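Local atomic coordinates of O-methyltransferase (Bacillus halodurans, PDB entry 2GPY), a protein that is of unconfirmed function but probably transfers a methyl group from S-adenosylmethionine to a hydroxyl oxygen of a substrate. Residues K136-Y139 against R140-D144; L192-P195 against Q196-T199. All coordinates share one frame; numbering follows the deposited sequence.

Contact 1 comes first along the chain, at the turn that leaves strand 127-133 and enters helix 139-146; contact 2 follows later, where helix 189-193 gives way to strand 197-202, an outermost strand of this chain's seven-stranded mixed sheet. Their centres lie about 15 Å apart, yet they meet directly. Asp-144 of contact 1 and His-194 of contact 2 bind the same zinc ion, and Phe-143 packs against both His-194 and Tyr-197. Metal and aromatic rings thus join a helix flanking the sheet to the connection that leads into strand 197-202, within a Rossmann-like methyltransferase fold. Both contacts lie at the surface, contact 2 farther from the chain centre.

Contact 1. Residues K136-Y139 against R140-D144. With ZN (zinc ion), chain J.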
loop_
_atom_site.group_PDB
_atom_site.type_symbol
_atom_site.label_atom_id
_atom_site.label_comp_id
_atom_site.label_asym_id
_atom_site.label_seq_id
_atom_site.Cartn_x
_atom_site.Cartn_y
_atom_site.Cartn_z
ATOM N N LYS B 136 -17.755 4.357 12.432
ATOM C CA LYS B 136 -18.900 5.275 12.240
ATOM C C LYS B 136 -20.111 4.476 11.768
ATOM O O LYS B 136 -19.969 3.366 11.263
ATOM C CB LYS B 136 -18.559 6.410 11.262
ATOM C CG LYS B 136 -17.537 7.407 11.809
ATOM C CD LYS B 136 -17.186 8.506 10.807
ATOM C CE LYS B 136 -15.749 9.041 11.050
ATOM N NZ LYS B 136 -15.503 10.466 10.614
ATOM N N GLY B 137 -21.307 5.021 11.978
ATOM C CA GLY B 137 -22.541 4.301 11.658
ATOM C C GLY B 137 -22.659 4.105 10.162
ATOM O O GLY B 137 -22.046 4.867 9.381
ATOM N N GLN B 138 -23.399 3.070 9.761
ATOM C CA GLN B 138 -23.736 2.838 8.357
ATOM C C GLN B 138 -22.558 2.414 7.464
ATOM O O GLN B 138 -22.634 2.507 6.241
ATOM C CB GLN B 138 -24.433 4.065 7.766
ATOM C CG GLN B 138 -25.820 4.339 8.404
ATOM C CD GLN B 138 -26.265 5.758 8.177
ATOM O OE1 GLN B 138 -25.544 6.716 8.489
ATOM N NE2 GLN B 138 -27.467 5.911 7.635
ATOM N N TYR B 139 -21.493 1.925 8.090
ATOM C CA TYR B 139 -20.265 1.535 7.393
ATOM C C TYR B 139 -20.538 0.616 6.175
ATOM O O TYR B 139 -20.066 0.868 5.075
ATOM C CB TYR B 139 -19.334 0.837 8.395
ATOM C CG TYR B 139 -18.126 0.147 7.807
ATOM C CD1 TYR B 139 -17.160 0.858 7.101
ATOM C CD2 TYR B 139 -17.933 -1.219 7.993
ATOM C CE1 TYR B 139 -16.022 0.204 6.566
ATOM C CE2 TYR B 139 -16.811 -1.867 7.493
ATOM C CZ TYR B 139 -15.872 -1.161 6.765
ATOM O OH TYR B 139 -14.764 -1.836 6.275
ATOM N N ARG B 140 -21.317 -0.433 6.382
ATOM C CA ARG B 140 -21.609 -1.389 5.303
ATOM C C ARG B 140 -22.424 -0.760 4.173
ATOM O O ARG B 140 -22.177 -1.043 2.997
ATOM C CB ARG B 140 -22.432 -2.541 5.832
ATOM C CG ARG B 140 -21.689 -3.583 6.569
ATOM C CD ARG B 140 -22.178 -4.915 6.026
ATOM N NE ARG B 140 -22.463 -5.897 7.063
ATOM C CZ ARG B 140 -22.668 -7.188 6.830
ATOM N NH1 ARG B 140 -22.601 -7.668 5.593
ATOM N NH2 ARG B 140 -22.930 -8.002 7.840
ATOM N N ARG B 141 -23.418 0.054 4.535
ATOM C CA ARG B 141 -24.240 0.737 3.537
ATOM C C ARG B 141 -23.384 1.712 2.742
ATOM O O ARG B 141 -23.537 1.805 1.526
ATOM C CB ARG B 141 -25.439 1.466 4.172
ATOM C CG ARG B 141 -26.473 0.525 4.770
ATOM C CD ARG B 141 -27.718 1.298 5.120
ATOM N NE ARG B 141 -28.716 1.189 4.056
ATOM C CZ ARG B 141 -29.819 1.930 3.985
ATOM N NH1 ARG B 141 -30.065 2.868 4.900
ATOM N NH2 ARG B 141 -30.676 1.741 2.988
ATOM N N PHE B 142 -22.453 2.403 3.417
ATOM C CA PHE B 142 -21.538 3.306 2.721
ATOM C C PHE B 142 -20.643 2.561 1.739
ATOM O O PHE B 142 -20.392 3.036 0.614
ATOM C CB PHE B 142 -20.626 4.064 3.695
ATOM C CG PHE B 142 -21.343 5.055 4.559
ATOM C CD1 PHE B 142 -22.531 5.647 4.134
ATOM C CD2 PHE B 142 -20.810 5.410 5.795
ATOM C CE1 PHE B 142 -23.187 6.581 4.938
ATOM C CE2 PHE B 142 -21.481 6.339 6.621
ATOM C CZ PHE B 142 -22.652 6.919 6.183
ATOM N N PHE B 143 -20.135 1.413 2.183
ATOM C CA PHE B 143 -19.320 0.564 1.320
ATOM C C PHE B 143 -20.099 0.182 0.051
ATOM O O PHE B 143 -19.615 0.396 -1.054
ATOM C CB PHE B 143 -18.826 -0.693 2.052
ATOM C CG PHE B 143 -17.832 -1.520 1.245
ATOM C CD1 PHE B 143 -18.253 -2.402 0.255
ATOM C CD2 PHE B 143 -16.481 -1.383 1.460
ATOM C CE1 PHE B 143 -17.319 -3.148 -0.494
ATOM C CE2 PHE B 143 -15.540 -2.113 0.720
ATOM C CZ PHE B 143 -15.967 -3.020 -0.246
ATOM N N ASP B 144 -21.301 -0.366 0.217
ATOM C CA ASP B 144 -22.082 -0.845 -0.935
ATOM C C ASP B 144 -22.431 0.285 -1.910
ATOM O O ASP B 144 -22.412 0.099 -3.132
ATOM C CB ASP B 144 -23.353 -1.550 -0.447
ATOM C CG ASP B 144 -23.082 -2.982 0.012
ATOM O OD1 ASP B 144 -21.941 -3.454 -0.161
ATOM O OD2 ASP B 144 -23.991 -3.644 0.543
HETATM ZN ZN ZN J . -21.659 -5.456 -0.614
HETATM O O HOH W 1 -22.056 -6.232 1.279
#
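Phe-142 N donates to Gln-138 O over 2.8 Å, and Phe-143 N reaches Tyr-139 O at 2.9 Å. These are the opening i to i+4 bonds of helix 139-146. Gln-138 is its N-cap residue, and a type II beta turn from Lys-136 to Tyr-139 delivers the chain to it. The next residue after Phe-143, Asp-144, binds the zinc ion through OD1 at 2.1 Å. Its OD2 stands farther from the metal and accepts a weak hydrogen bond from the metal-bound water; His-194 is the other protein ligand.

The packing centres on the Phe-142 ring. With CG anti to the carbonyl carbon (chi1 -68°), the ring folds back under the preceding turn, and CB of Gln-138 makes a CH-pi contact over its face, 3.9 Å from the centroid. Gln-138 O also lies over a face, set toward the rim on the CG side, while OE1 of the same residue comes 3.7 Å from CZ of Phe-142, amide and ring planes 54° apart. An alanine in place of Phe-142 is likely to strip CB of Gln-138 of the ring face it meets and to open a gap beside Ala-114 and Leu-115.

Around this turn, Phe-142 also touches Ala-114 and Leu-115, and Gln-138 and Arg-141 lean on Leu-115 too. Tyr-139 and Phe-143 pack on Ile-132 of strand 127-133 and Leu-191 of helix 189-193, with Tyr-139 OH hydrogen-bonded to Ser-158 of strand 154-159. Trp-190 of helix 189-193 receives Arg-140 in a cation-pi contact and Phe-143 edge-to-face.

Contact 2. Residues L192-P195 against Q196-T199; sequences LEHP and QYDT. With ZN (zinc ion), chain J.
Leu-192 and Thr-199 meet through methyl groups that their torsions carry across the bend. In Leu-192, CG is anti to the carbonyl carbon (chi1 -63°), which brings CD2 round to Thr-199. In Thr-199, CG2 stands anti to the backbone N while OG1 lies beside it (chi1 -61°), which sends the methyl to CD2 of Leu-192, 3.8 Å away; the two side chains cross at about a right angle. The hydroxyl branch takes the polar role: OG1 is hydrogen-bonded to Ser-211 on strand 208-213 and lies 2.6 Å from the oxygen of water 3. That water also lies 3.2 Å from His-194 O, placed to donate to it, giving an indirect tie between the two limbs. Water 2 makes another such tie, accepting from Thr-199 N at 2.9 Å and lying within donating distance of the carbonyls of Leu-192 and Tyr-197.

The chain reverses here through a type I beta turn from His-194 to Tyr-197, so that the two limbs run 161° apart. The turn's direct closing bond, Tyr-197 N to His-194 O, is weak at 3.5 Å, and the waters bridge the wider part of the bend. In the Rossmann-like fold this is the connection from helix 189-193 into strand 197-202, outermost in this chain's sheet, which pairs antiparallel with strand 208-213.

His-194 turns its imidazole out to the zinc ion, which NE2 binds at 2.1 Å; the metal-bound water 1 sits in the plane of the ring, at its edge. The second ring nitrogen, ND1, approaches the edge of the Tyr-197 ring, 4.3 Å from CD1. Phe-143 touches both of these rings, meeting Tyr-197 edge-to-face. Toward the dimer partner, Leu-192 packs on Tyr-11 of the second subunit, and Asp-198 forms a salt bridge with Lys-51 of that subunit.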
loop_
_atom_site.group_PDB
_atom_site.type_symbol
_atom_site.label_atom_id
_atom_site.label_comp_id
_atom_site.label_asym_id
_atom_site.label_seq_id
_atom_site.Cartn_x
_atom_site.Cartn_y
_atom_site.Cartn_z
ATOM N N LEU B 192 -13.881 -9.085 4.146
ATOM C CA LEU B 192 -12.774 -9.915 3.677
ATOM C C LEU B 192 -13.142 -10.869 2.531
ATOM O O LEU B 192 -12.250 -11.287 1.773
ATOM C CB LEU B 192 -12.137 -10.656 4.854
ATOM C CG LEU B 192 -11.510 -9.686 5.867
ATOM C CD1 LEU B 192 -11.189 -10.355 7.203
ATOM C CD2 LEU B 192 -10.293 -8.984 5.290
ATOM N N GLU B 193 -14.429 -11.204 2.393
ATOM C CA GLU B 193 -14.881 -12.151 1.356
ATOM C C GLU B 193 -15.785 -11.546 0.265
ATOM O O GLU B 193 -16.336 -12.263 -0.585
ATOM C CB GLU B 193 -15.507 -13.408 1.980
ATOM C CG GLU B 193 -16.716 -13.199 2.873
ATOM C CD GLU B 193 -17.261 -14.527 3.412
ATOM O OE1 GLU B 193 -16.475 -15.500 3.559
ATOM O OE2 GLU B 193 -18.483 -14.611 3.683
ATOM N N HIS B 194 -15.908 -10.219 0.290
ATOM C CA HIS B 194 -16.595 -9.459 -0.746
ATOM C C HIS B 194 -15.854 -9.625 -2.073
ATOM O O HIS B 194 -14.657 -9.289 -2.166
ATOM C CB HIS B 194 -16.554 -7.973 -0.384
ATOM C CG HIS B 194 -17.815 -7.250 -0.710
ATOM N ND1 HIS B 194 -18.130 -6.844 -1.991
ATOM C CD2 HIS B 194 -18.860 -6.892 0.072
ATOM C CE1 HIS B 194 -19.310 -6.251 -1.979
ATOM N NE2 HIS B 194 -19.778 -6.274 -0.743
ATOM N N PRO B 195 -16.541 -10.135 -3.099
ATOM C CA PRO B 195 -15.821 -10.600 -4.290
ATOM C C PRO B 195 -15.047 -9.592 -5.167
ATOM O O PRO B 195 -14.017 -9.972 -5.739
ATOM C CB PRO B 195 -16.910 -11.307 -5.108
ATOM C CG PRO B 195 -18.175 -10.736 -4.632
ATOM C CD PRO B 195 -17.978 -10.442 -3.186
ATOM N N GLN B 196 -15.509 -8.365 -5.314
ATOM C CA GLN B 196 -14.864 -7.470 -6.289
ATOM C C GLN B 196 -13.601 -6.795 -5.718
ATOM O O GLN B 196 -13.009 -5.919 -6.359
ATOM C CB GLN B 196 -15.858 -6.409 -6.786
ATOM C CG GLN B 196 -15.635 -5.950 -8.235
ATOM C CD GLN B 196 -16.772 -5.077 -8.794
ATOM O OE1 GLN B 196 -17.635 -4.572 -8.058
ATOM N NE2 GLN B 196 -16.755 -4.881 -10.105
ATOM N N TYR B 197 -13.199 -7.214 -4.523
ATOM C CA TYR B 197 -12.091 -6.568 -3.826
ATOM C C TYR B 197 -11.114 -7.573 -3.309
ATOM O O TYR B 197 -11.467 -8.707 -2.981
ATOM C CB TYR B 197 -12.597 -5.700 -2.678
ATOM C CG TYR B 197 -13.372 -4.543 -3.217
ATOM C CD1 TYR B 197 -14.740 -4.657 -3.494
ATOM C CD2 TYR B 197 -12.728 -3.356 -3.531
ATOM C CE1 TYR B 197 -15.444 -3.577 -4.041
ATOM C CE2 TYR B 197 -13.423 -2.284 -4.062
ATOM C CZ TYR B 197 -14.763 -2.406 -4.326
ATOM O OH TYR B 197 -15.428 -1.313 -4.869
ATOM N N ASP B 198 -9.864 -7.126 -3.290
ATOM C CA ASP B 198 -8.757 -7.850 -2.767
ATOM C C ASP B 198 -8.450 -7.105 -1.469
ATOM O O ASP B 198 -7.901 -6.017 -1.509
ATOM C CB ASP B 198 -7.625 -7.632 -3.747
ATOM C CG ASP B 198 -6.602 -8.645 -3.646
ATOM O OD1 ASP B 198 -6.243 -8.995 -2.491
ATOM O OD2 ASP B 198 -6.157 -9.081 -4.725
ATOM N N THR B 199 -8.815 -7.665 -0.329
ATOM C CA THR B 199 -8.732 -6.902 0.933
ATOM C C THR B 199 -7.734 -7.518 1.912
ATOM O O THR B 199 -7.747 -8.732 2.143
ATOM C CB THR B 199 -10.124 -6.782 1.607
ATOM O OG1 THR B 199 -11.023 -6.082 0.737
ATOM C CG2 THR B 199 -10.032 -6.021 2.958
HETATM ZN ZN ZN J . -21.659 -5.456 -0.614
HETATM O O HOH W 2 -10.289 -10.155 -0.266
HETATM O O HOH W 3 -12.779 -7.885 -0.034
HETATM O O HOH W 1 -22.056 -6.232 1.279
#